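Local coordinates for protein transcriptional regulator, MerR family (Bacillus thuringiensis serovar konkukian, PDB 3GPV) that probably binds promoter DNA as a MerR-family transcription factor, pairing two winged-helix domains through a long dimerising coiled coil, at the interface of chains A and B. Residues are numbered along the deposited sequence; one frame, centred on the assembly and turned at random. Chains: chain A/B, Transcriptional regulator, MerR family.

The interface of chains A and B. Residues chain A 117, 120-121; chain B 65, 68-69, 100, 103.
A:Ile121 inserts its terminal methyl CD1 among B:Met65, B:Cys68, B:Leu69 and B:Met100, a compact example of how an aliphatic side chain docks one helix of a dimer into a socket on its partner. Chain B supplies the walls from two helices. CD1 of A:Ile121 meets the methyl CD2 of B:Leu69 at 3.4 Å, tighter than usual for two carbons, with the two side chains set obliquely to each other. From the other long helix SE of B:Met100 comes to 3.7 Å from CD1 of A:Ile121, its side chain running at about a right angle to the isoleucine. SE of B:Met65 also approaches CD1 of A:Ile121 to 3.7 Å. In both selenomethionines the bend at chi2 helps bring SE to this one methyl, while chi3 sets where CE points. With CG1 beside its own backbone N (chi1 -64°), A:Ile121 sends CD1 into the socket, while its other branch, CG2, lies 3.6 Å from the backbone O of B:Met100. B:Gln103 borders the pocket more distantly through its aliphatic CG.

Sulfur contacts form a second group, centred on B:Cys68. Its SG points away from its own backbone N (chi1 169°) and settles against the surface of the chain A helix. There SG of B:Cys68 lies 3.5 Å from the backbone O of A:Asn117. CB of A:Asn117 is 3.7 Å from SG of B:Cys68. SG of B:Cys68 also packs beside CD1 of A:Ile121, at 3.7 Å. A:Lys120 touches here through CB, at the base of its extended chain, in a looser contact 4.0 Å from SG of B:Cys68.

In the fold, helix 93-127 of chain A, the long dimerisation helix, carries this knob near its C-terminal end. It packs against helix 57-70 of chain B's N-terminal region and the start of chain B's own long helix, 93-128. Two-fold symmetry repeats the contact with the chains exchanged, so each long helix probably helps position the partner's DNA-binding domain.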
ATOM      1  N   ASN A 117       8.057  -1.739  10.562  1.00 28.59           N
ATOM      2  CA  ASN A 117       8.205  -0.335  10.252  1.00 30.63           C
ATOM      3  C   ASN A 117       7.698   0.527  11.389  1.00 30.10           C
ATOM      4  O   ASN A 117       8.267   1.576  11.665  1.00 28.02           O
ATOM      5  CB  ASN A 117       7.470   0.003   8.955  1.00 32.18           C
ATOM      6  CG  ASN A 117       8.120  -0.648   7.739  1.00 35.72           C
ATOM      7  OD1 ASN A 117       9.340  -0.761   7.663  1.00 32.56           O
ATOM      8  ND2 ASN A 117       7.300  -1.069   6.781  1.00 36.72           N
ATOM      9  N   LYS A 120      10.424   0.924  13.926  1.00 36.35           N
ATOM     10  CA  LYS A 120      11.468   1.862  13.516  1.00 37.92           C
ATOM     11  C   LYS A 120      10.990   3.289  13.788  1.00 37.54           C
ATOM     12  O   LYS A 120      11.730   4.118  14.330  1.00 34.34           O
ATOM     13  CB  LYS A 120      11.782   1.697  12.025  1.00 40.34           C
ATOM     14  CG  LYS A 120      12.454   0.384  11.666  1.00 43.31           C
ATOM     15  CD  LYS A 120      12.658   0.265  10.160  1.00 47.10           C
ATOM     16  CE  LYS A 120      13.282  -1.076   9.798  1.00 49.21           C
ATOM     17  NZ  LYS A 120      13.360  -1.268   8.320  1.00 51.32           N
ATOM     18  N   ILE A 121       9.743   3.562  13.414  1.00 35.30           N
ATOM     19  CA  ILE A 121       9.158   4.873  13.619  1.00 35.67           C
ATOM     20  C   ILE A 121       9.140   5.218  15.095  1.00 36.48           C
ATOM     21  O   ILE A 121       9.514   6.318  15.489  1.00 35.58           O
ATOM     22  CB  ILE A 121       7.707   4.935  13.097  1.00 36.70           C
ATOM     23  CG1 ILE A 121       7.677   4.737  11.574  1.00 33.85           C
ATOM     24  CG2 ILE A 121       7.070   6.267  13.486  1.00 32.34           C
ATOM     25  CD1 ILE A 121       8.411   5.805  10.782  1.00 42.58           C
TER
HETATM   26  N   MSE B  65      15.163   4.672   6.693  1.00 27.61           N
HETATM   27  CA  MSE B  65      13.984   5.421   7.123  1.00 28.13           C
HETATM   28  C   MSE B  65      13.202   5.855   5.904  1.00 29.81           C
HETATM   29  O   MSE B  65      11.984   5.783   5.898  1.00 29.23           O
HETATM   30  CB  MSE B  65      14.337   6.639   7.979  1.00 25.49           C
HETATM   31  CG  MSE B  65      13.097   7.406   8.472  1.00 27.36           C
HETATM   32 SE   MSE B  65      11.853   6.366   9.584  1.00 41.16          SE
HETATM   33  CE  MSE B  65      13.042   6.197  11.110  1.00 26.52           C
ATOM     34  N   CYS B  68      11.260   3.017   5.042  1.00 33.86           N
ATOM     35  CA  CYS B  68      10.267   2.744   6.065  1.00 36.02           C
ATOM     36  C   CYS B  68       9.054   3.647   5.881  1.00 36.72           C
ATOM     37  O   CYS B  68       7.921   3.187   5.897  1.00 35.86           O
ATOM     38  CB  CYS B  68      10.881   2.966   7.446  1.00 34.99           C
ATOM     39  SG  CYS B  68       9.712   2.962   8.833  1.00 27.20           S
ATOM     40  N   LEU B  69       9.307   4.935   5.700  1.00 37.77           N
ATOM     41  CA  LEU B  69       8.249   5.916   5.510  1.00 39.64           C
ATOM     42  C   LEU B  69       7.515   5.708   4.187  1.00 39.59           C
ATOM     43  O   LEU B  69       6.304   5.893   4.100  1.00 38.46           O
ATOM     44  CB  LEU B  69       8.844   7.328   5.571  1.00 39.86           C
ATOM     45  CG  LEU B  69       9.463   7.702   6.921  1.00 39.80           C
ATOM     46  CD1 LEU B  69      10.176   9.033   6.838  1.00 38.72           C
ATOM     47  CD2 LEU B  69       8.378   7.754   7.954  1.00 40.41           C
HETATM   48  N   MSE B 100       6.937  12.277  12.750  1.00 29.76           N
HETATM   49  CA  MSE B 100       7.005  10.869  13.106  1.00 29.85           C
HETATM   50  C   MSE B 100       5.788  10.463  13.911  1.00 30.39           C
HETATM   51  O   MSE B 100       5.225   9.400  13.678  1.00 26.96           O
HETATM   52  CB  MSE B 100       8.282  10.554  13.905  1.00 24.48           C
HETATM   53  CG  MSE B 100       9.530  10.563  13.071  1.00 27.39           C
HETATM   54 SE   MSE B 100       9.513   9.186  11.674  1.00 28.66          SE
HETATM   55  CE  MSE B 100       9.168  10.364  10.194  1.00 26.87           C
ATOM     56  N   GLN B 103       2.964   9.981  11.654  1.00 29.44           N
ATOM     57  CA  GLN B 103       3.132   8.755  10.878  1.00 30.73           C
ATOM     58  C   GLN B 103       2.819   7.536  11.739  1.00 29.63           C
ATOM     59  O   GLN B 103       2.195   6.583  11.278  1.00 29.30           O
ATOM     60  CB  GLN B 103       4.553   8.658  10.321  1.00 30.09           C
ATOM     61  CG  GLN B 103       4.751   7.505   9.342  1.00 30.35           C
ATOM     62  CD  GLN B 103       3.813   7.564   8.144  1.00 30.98           C
ATOM     63  OE1 GLN B 103       3.119   8.549   7.926  1.00 32.27           O
ATOM     64  NE2 GLN B 103       3.803   6.505   7.356  1.00 31.41           N
TER